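Local coordinates for extracellular endo-alpha-(1->5)-L-arabinanase 1 (Bacillus subtilis, PDB 1UV4), which cleaves internal alpha-1,5-linkages between L-arabinofuranosyl units of linear and branched arabinan during degradation of the plant cell wall, with calcium as cofactor, at residues 14-19 and 76-81; 84-89 and 103-108. All blocks are in the same frame, centred on the assembly; numbering follows the deposited sequence.

Interaction 1 of 2, residues 14-19 and 76-81; sequences DPTMIK and PDIQYY. With CA (calcium ion), chain D; EDO (1,2-ethanediol), chain G.
Thr16 and Asp77 bring the two backbones closest, at 5.6 Å between their CA atoms, where strands 16-19 and 76-81 run in nearly the same direction at 24° with axes 6.4 Å apart, each the edge strand of its own sheet, nearest the propeller axis. Thr16 points at the partner strand. Its OG1 stands anti to the backbone N (chi1 -171°), where it accepts a weak hydrogen bond from Ile78 N at 3.5 Å and also hydrogen-bonds to Asp257, a calcium ligand. The methyl CG2 of Thr16 rests against Pro76 O and the CG2 of Ile78. Further along, Ile18 crosses Ile78 at about a right angle, the two CG2 methyls 3.9 Å apart, and CD1 of Ile18 packs on the backbone and CB of Tyr80. At the other end a water donates to both Asp14 O and Pro76 O, bridging two carbonyls that could not bond to each other. Asp77 turns away from strand 16-19 and gives OD1 to the calcium ion at 2.3 Å. Its OD2 accepts from Leu136 N and from a water that is itself a ligand of the calcium ion. Asp14, inferred to be the proton acceptor, is held through OD2 to Thr29. Two inner strands of neighbouring blades thus converge on the central calcium site of the five-bladed beta-propeller of family 43 glycoside hydrolases.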
loop_
_atom_site.group_PDB
_atom_site.type_symbol
_atom_site.label_atom_id
_atom_site.label_comp_id
_atom_site.label_asym_id
_atom_site.label_seq_id
_atom_site.Cartn_x
_atom_site.Cartn_y
_atom_site.Cartn_z
ATOM N N ASP A 14 1.500 7.087 2.515
ATOM C CA ASP A 14 1.120 5.833 1.789
ATOM C C ASP A 14 2.131 5.505 0.705
ATOM O O ASP A 14 1.766 5.371 -0.460
ATOM C CB ASP A 14 -0.295 5.873 1.227
ATOM C CG ASP A 14 -1.321 6.403 2.215
ATOM O OD1 ASP A 14 -1.368 5.916 3.370
ATOM O OD2 ASP A 14 -2.162 7.317 1.932
ATOM N N PRO A 15 3.416 5.394 1.048
ATOM C CA PRO A 15 4.474 5.284 0.017
ATOM C C PRO A 15 4.638 3.900 -0.649
ATOM O O PRO A 15 4.340 2.858 -0.071
ATOM C CB PRO A 15 5.730 5.587 0.813
ATOM C CG PRO A 15 5.392 5.011 2.172
ATOM C CD PRO A 15 3.978 5.391 2.413
ATOM N N THR A 16 5.175 3.973 -1.860
ATOM C CA THR A 16 5.751 2.808 -2.539
ATOM C C THR A 16 7.020 3.327 -3.185
ATOM O O THR A 16 7.183 4.533 -3.380
ATOM C CB THR A 16 4.719 2.278 -3.549
ATOM O OG1 THR A 16 5.116 1.001 -4.117
ATOM C CG2 THR A 16 4.536 3.157 -4.729
ATOM N N MET A 17 7.962 2.452 -3.527
ATOM C CA MET A 17 9.249 2.919 -3.996
ATOM C C MET A 17 9.803 1.910 -4.971
ATOM O O MET A 17 9.578 0.730 -4.818
ATOM C CB MET A 17 10.214 3.063 -2.803
ATOM C CG MET A 17 11.616 3.609 -3.162
ATOM S SD MET A 17 12.617 4.034 -1.708
ATOM C CE MET A 17 13.332 2.474 -1.322
ATOM N N ILE A 18 10.561 2.374 -5.977
ATOM C CA ILE A 18 11.178 1.496 -6.974
ATOM C C ILE A 18 12.417 2.186 -7.564
ATOM O O ILE A 18 12.476 3.387 -7.625
ATOM C CB ILE A 18 10.156 1.088 -8.043
ATOM C CG1 ILE A 18 10.654 -0.064 -8.926
ATOM C CG2 ILE A 18 9.688 2.327 -8.857
ATOM C CD1 ILE A 18 9.511 -0.734 -9.714
ATOM N N LYS A 19 13.418 1.411 -7.916
ATOM C CA LYS A 19 14.642 1.894 -8.569
ATOM C C LYS A 19 14.442 1.909 -10.073
ATOM O O LYS A 19 13.921 0.941 -10.641
ATOM C CB LYS A 19 15.794 0.953 -8.222
ATOM C CG LYS A 19 17.182 1.442 -8.653
ATOM C CD LYS A 19 17.694 2.440 -7.650
ATOM C CE LYS A 19 18.901 3.208 -8.146
ATOM N NZ LYS A 19 20.061 2.270 -8.475
ATOM N N PRO A 76 -0.634 4.640 -4.013
ATOM C CA PRO A 76 -0.103 3.975 -5.203
ATOM C C PRO A 76 0.720 2.749 -4.847
ATOM O O PRO A 76 1.278 2.624 -3.765
ATOM C CB PRO A 76 0.712 5.073 -5.847
ATOM C CG PRO A 76 1.205 5.824 -4.734
ATOM C CD PRO A 76 0.008 5.936 -3.760
ATOM N N ASP A 77 0.810 1.863 -5.826
ATOM C CA ASP A 77 1.623 0.691 -5.700
ATOM C C ASP A 77 2.242 0.387 -7.043
ATOM O O ASP A 77 1.546 0.478 -8.027
ATOM C CB ASP A 77 0.800 -0.477 -5.167
ATOM C CG ASP A 77 1.646 -1.647 -4.903
ATOM O OD1 ASP A 77 2.415 -1.643 -3.874
ATOM O OD2 ASP A 77 1.704 -2.665 -5.675
ATOM N N ILE A 78 3.523 0.048 -7.056
ATOM C CA ILE A 78 4.229 -0.109 -8.339
ATOM C C ILE A 78 5.137 -1.313 -8.326
ATOM O O ILE A 78 5.763 -1.633 -7.320
ATOM C CB ILE A 78 4.985 1.185 -8.667
ATOM C CG1 ILE A 78 5.454 1.184 -10.129
ATOM C CG2 ILE A 78 6.106 1.435 -7.712
ATOM C CD1 ILE A 78 5.946 2.529 -10.598
ATOM N N GLN A 79 5.204 -1.968 -9.472
ATOM C CA GLN A 79 6.160 -3.034 -9.725
ATOM C C GLN A 79 6.529 -3.029 -11.184
ATOM O O GLN A 79 5.736 -2.653 -12.027
ATOM C CB GLN A 79 5.549 -4.402 -9.493
ATOM C CG GLN A 79 5.232 -4.778 -8.065
ATOM C CD GLN A 79 6.450 -5.141 -7.203
ATOM O OE1 GLN A 79 6.447 -4.869 -6.003
ATOM N NE2 GLN A 79 7.466 -5.699 -7.799
ATOM N N TYR A 80 7.716 -3.517 -11.492
ATOM C CA TYR A 80 8.088 -3.826 -12.873
ATOM C C TYR A 80 7.897 -5.343 -13.104
ATOM O O TYR A 80 8.455 -6.142 -12.388
ATOM C CB TYR A 80 9.539 -3.390 -13.154
ATOM C CG TYR A 80 9.938 -3.429 -14.609
ATOM C CD1 TYR A 80 9.730 -2.337 -15.452
ATOM C CD2 TYR A 80 10.517 -4.539 -15.127
ATOM C CE1 TYR A 80 10.109 -2.374 -16.790
ATOM C CE2 TYR A 80 10.914 -4.599 -16.462
ATOM C CZ TYR A 80 10.695 -3.511 -17.292
ATOM O OH TYR A 80 11.125 -3.621 -18.625
ATOM N N TYR A 81 7.107 -5.738 -14.096
ATOM C CA TYR A 81 6.796 -7.157 -14.339
ATOM C C TYR A 81 6.491 -7.325 -15.792
ATOM O O TYR A 81 5.754 -6.500 -16.342
ATOM C CB TYR A 81 5.569 -7.570 -13.492
ATOM C CG TYR A 81 4.969 -8.902 -13.830
ATOM C CD1 TYR A 81 5.674 -10.078 -13.623
ATOM C CD2 TYR A 81 3.677 -8.993 -14.361
ATOM C CE1 TYR A 81 5.111 -11.328 -13.949
ATOM C CE2 TYR A 81 3.106 -10.201 -14.672
ATOM C CZ TYR A 81 3.800 -11.378 -14.463
ATOM O OH TYR A 81 3.252 -12.604 -14.773
HETATM CA CA CA D . 4.111 -2.941 -3.042
HETATM C C1 EDO G . 8.752 -1.889 -6.446
HETATM O O1 EDO G . 8.305 -1.211 -5.302
HETATM C C2 EDO G . 9.809 -2.913 -6.082
HETATM O O2 EDO G . 10.605 -3.185 -7.209
HETATM O O HOH W 1 0.537 2.911 -1.185
HETATM O O HOH W 2 3.706 -4.235 -5.075
HETATM O O HOH W 3 5.481 -1.822 -4.548
HETATM O O HOH W 4 6.788 -3.232 -3.528
HETATM O O HOH W 5 5.126 -4.881 -2.203
#

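Interaction 2 of 2, residues 84-89 and 103-108; sequences KYWLYY and LASSTS
The ring of Tyr88 carries CD1 of Leu103 over the centre of one face, a CH-pi contact with the methyl 3.5 Å from the ring centroid and 9° off the normal. The two side chains lie side by side and point the same way; the other methyl of Leu103, CD2, reaches CE3 of Trp86 at 4.0 Å. One face of the Trp86 indole is covered toward its rim by CB of Lys84, and CZ3 approaches CB of Ser105 obliquely. Tyr85 presents its edge to Ser106 O, Thr107 O and Ser108 N. The Tyr89 ring swings back toward the partner strand, its CG between the backbone N and the carbonyl carbon (chi1 62°), and has Ala104 N at its edge; a water in the ring plane accepts from Tyr89 OH and donates to Leu103 O, and Tyr89 OH is also hydrogen-bonded to Trp62 NE1. Two antiparallel hydrogen-bonded pairs join the backbones. In the first, Leu87 N donates to Ala104 O and Ala104 N returns a bond of 2.8 Å to Leu87 O; in the second, Tyr85 and Ser106 exchange bonds in the same manner. Between them lies the non-hydrogen-bonded pair Trp86-Ser105, where CA of Ser105 sits 3.2 Å from Tyr85 O in a CA-H...O contact. Ser105 OG is held by Glu117 of the next strand, and Tyr88 OH by the carbonyl of Met165. Ser106 OG accepts from Ser108 N at 2.9 Å, forming an ST turn, and is also hydrogen-bonded to Gly113 O. Strands 84-91 and 99-106 form the antiparallel beta hairpin at the middle of a four-stranded propeller blade.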
loop_
_atom_site.group_PDB
_atom_site.type_symbol
_atom_site.label_atom_id
_atom_site.label_comp_id
_atom_site.label_asym_id
_atom_site.label_seq_id
_atom_site.Cartn_x
_atom_site.Cartn_y
_atom_site.Cartn_z
ATOM N N LYS A 84 7.050 -4.111 -18.145
ATOM C CA LYS A 84 6.356 -2.834 -17.916
ATOM C C LYS A 84 6.272 -2.551 -16.443
ATOM O O LYS A 84 6.294 -3.447 -15.647
ATOM C CB LYS A 84 4.908 -2.872 -18.422
ATOM C CG LYS A 84 4.801 -2.845 -19.922
ATOM C CD LYS A 84 3.355 -2.783 -20.364
ATOM C CE LYS A 84 3.231 -2.871 -21.881
ATOM N NZ LYS A 84 1.934 -3.491 -22.234
ATOM N N TYR A 85 6.186 -1.270 -16.108
ATOM C CA TYR A 85 5.757 -0.834 -14.794
ATOM C C TYR A 85 4.249 -0.864 -14.725
ATOM O O TYR A 85 3.577 -0.431 -15.659
ATOM C CB TYR A 85 6.215 0.604 -14.545
ATOM C CG TYR A 85 7.692 0.806 -14.502
ATOM C CD1 TYR A 85 8.425 0.442 -13.386
ATOM C CD2 TYR A 85 8.370 1.433 -15.547
ATOM C CE1 TYR A 85 9.765 0.645 -13.311
ATOM C CE2 TYR A 85 9.740 1.618 -15.501
ATOM C CZ TYR A 85 10.439 1.245 -14.362
ATOM O OH TYR A 85 11.790 1.440 -14.257
ATOM N N TRP A 86 3.737 -1.371 -13.617
ATOM C CA TRP A 86 2.302 -1.432 -13.332
ATOM C C TRP A 86 2.063 -0.620 -12.078
ATOM O O TRP A 86 2.625 -0.909 -11.014
ATOM C CB TRP A 86 1.845 -2.874 -13.152
ATOM C CG TRP A 86 2.255 -3.719 -14.296
ATOM C CD1 TRP A 86 3.388 -4.455 -14.418
ATOM C CD2 TRP A 86 1.539 -3.877 -15.505
ATOM N NE1 TRP A 86 3.405 -5.101 -15.636
ATOM C CE2 TRP A 86 2.278 -4.737 -16.334
ATOM C CE3 TRP A 86 0.330 -3.357 -15.980
ATOM C CZ2 TRP A 86 1.827 -5.107 -17.584
ATOM C CZ3 TRP A 86 -0.104 -3.698 -17.225
ATOM C CH2 TRP A 86 0.635 -4.582 -18.012
ATOM N N LEU A 87 1.189 0.351 -12.209
ATOM C CA LEU A 87 0.872 1.312 -11.195
ATOM C C LEU A 87 -0.597 1.157 -10.810
ATOM O O LEU A 87 -1.467 1.504 -11.619
ATOM C CB LEU A 87 1.143 2.758 -11.724
ATOM C CG LEU A 87 0.763 3.917 -10.792
ATOM C CD1 LEU A 87 1.524 3.810 -9.482
ATOM C CD2 LEU A 87 1.022 5.275 -11.426
ATOM N N TYR A 88 -0.863 0.543 -9.652
ATOM C CA TYR A 88 -2.220 0.453 -9.122
ATOM C C TYR A 88 -2.409 1.686 -8.216
ATOM O O TYR A 88 -1.469 2.137 -7.547
ATOM C CB TYR A 88 -2.445 -0.836 -8.341
ATOM C CG TYR A 88 -2.437 -2.074 -9.218
ATOM C CD1 TYR A 88 -1.259 -2.716 -9.549
ATOM C CD2 TYR A 88 -3.601 -2.605 -9.721
ATOM C CE1 TYR A 88 -1.242 -3.832 -10.360
ATOM C CE2 TYR A 88 -3.584 -3.743 -10.509
ATOM C CZ TYR A 88 -2.410 -4.330 -10.863
ATOM O OH TYR A 88 -2.415 -5.430 -11.641
ATOM N N TYR A 89 -3.612 2.224 -8.129
ATOM C CA TYR A 89 -3.847 3.424 -7.321
ATOM C C TYR A 89 -5.330 3.449 -6.927
ATOM O O TYR A 89 -6.141 2.738 -7.515
ATOM C CB TYR A 89 -3.423 4.688 -8.094
ATOM C CG TYR A 89 -4.230 4.842 -9.338
ATOM C CD1 TYR A 89 -3.852 4.223 -10.521
ATOM C CD2 TYR A 89 -5.425 5.536 -9.330
ATOM C CE1 TYR A 89 -4.629 4.304 -11.643
ATOM C CE2 TYR A 89 -6.192 5.627 -10.408
ATOM C CZ TYR A 89 -5.815 5.010 -11.597
ATOM O OH TYR A 89 -6.618 5.111 -12.731
ATOM N N LEU A 103 -5.583 1.093 -12.741
ATOM C CA LEU A 103 -4.260 0.592 -13.177
ATOM C C LEU A 103 -3.761 1.426 -14.329
ATOM O O LEU A 103 -4.509 1.689 -15.296
ATOM C CB LEU A 103 -4.355 -0.871 -13.658
ATOM C CG LEU A 103 -3.083 -1.525 -14.193
ATOM C CD1 LEU A 103 -2.050 -1.623 -13.139
ATOM C CD2 LEU A 103 -3.429 -2.943 -14.782
ATOM N N ALA A 104 -2.488 1.791 -14.264
ATOM C CA ALA A 104 -1.819 2.393 -15.397
ATOM C C ALA A 104 -0.510 1.686 -15.646
ATOM O O ALA A 104 0.036 1.076 -14.759
ATOM C CB ALA A 104 -1.551 3.858 -15.132
ATOM N N SER A 105 0.021 1.829 -16.848
ATOM C CA SER A 105 1.263 1.137 -17.181
ATOM C C SER A 105 2.225 2.077 -17.888
ATOM O O SER A 105 1.809 3.044 -18.521
ATOM C CB SER A 105 1.006 -0.134 -18.027
ATOM O OG SER A 105 0.402 0.165 -19.273
ATOM N N SER A 106 3.518 1.772 -17.821
ATOM C CA SER A 106 4.553 2.597 -18.472
ATOM C C SER A 106 5.800 1.769 -18.704
ATOM O O SER A 106 6.026 0.772 -18.034
ATOM C CB SER A 106 4.954 3.787 -17.591
ATOM O OG SER A 106 5.860 4.631 -18.272
ATOM N N THR A 107 6.641 2.188 -19.638
ATOM C CA THR A 107 7.967 1.607 -19.748
ATOM C C THR A 107 9.017 2.512 -19.150
ATOM O O THR A 107 10.176 2.161 -19.199
ATOM C CB THR A 107 8.340 1.281 -21.214
ATOM O OG1 THR A 107 8.094 2.413 -22.053
ATOM C CG2 THR A 107 7.450 0.183 -21.767
ATOM N N SER A 108 8.625 3.658 -18.596
ATOM C CA SER A 108 9.606 4.573 -17.979
ATOM C C SER A 108 8.986 5.559 -16.998
ATOM O O SER A 108 8.188 6.437 -17.376
ATOM C CB SER A 108 10.364 5.357 -19.055
ATOM O OG SER A 108 11.168 6.384 -18.478
HETATM O O HOH W 6 -5.566 4.230 -14.957
#

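Interactions 1 and 2, with centres about 9 Å apart, meet in one propeller blade, to which interaction 1 contributes strand 74-81: this strand, which meets the preceding blade in interaction 1, is the sheet neighbour of strand 84-91 in interaction 2. Gln79 O lies 2.9 Å from Trp86 N and Tyr81 O 2.8 Å from Trp86 NE1, both probable hydrogen bonds, so Trp86 engages strand 74-81 through backbone and indole alike. Packing continues from CD1 of Leu87 to Asp77 O at 3.6 Å. Interaction 1 contains Asp14, the inferred catalytic base, and a calcium ligand, whereas interaction 2 lies further out in the blade, the side chain of Tyr88 about 8 Å from the ion.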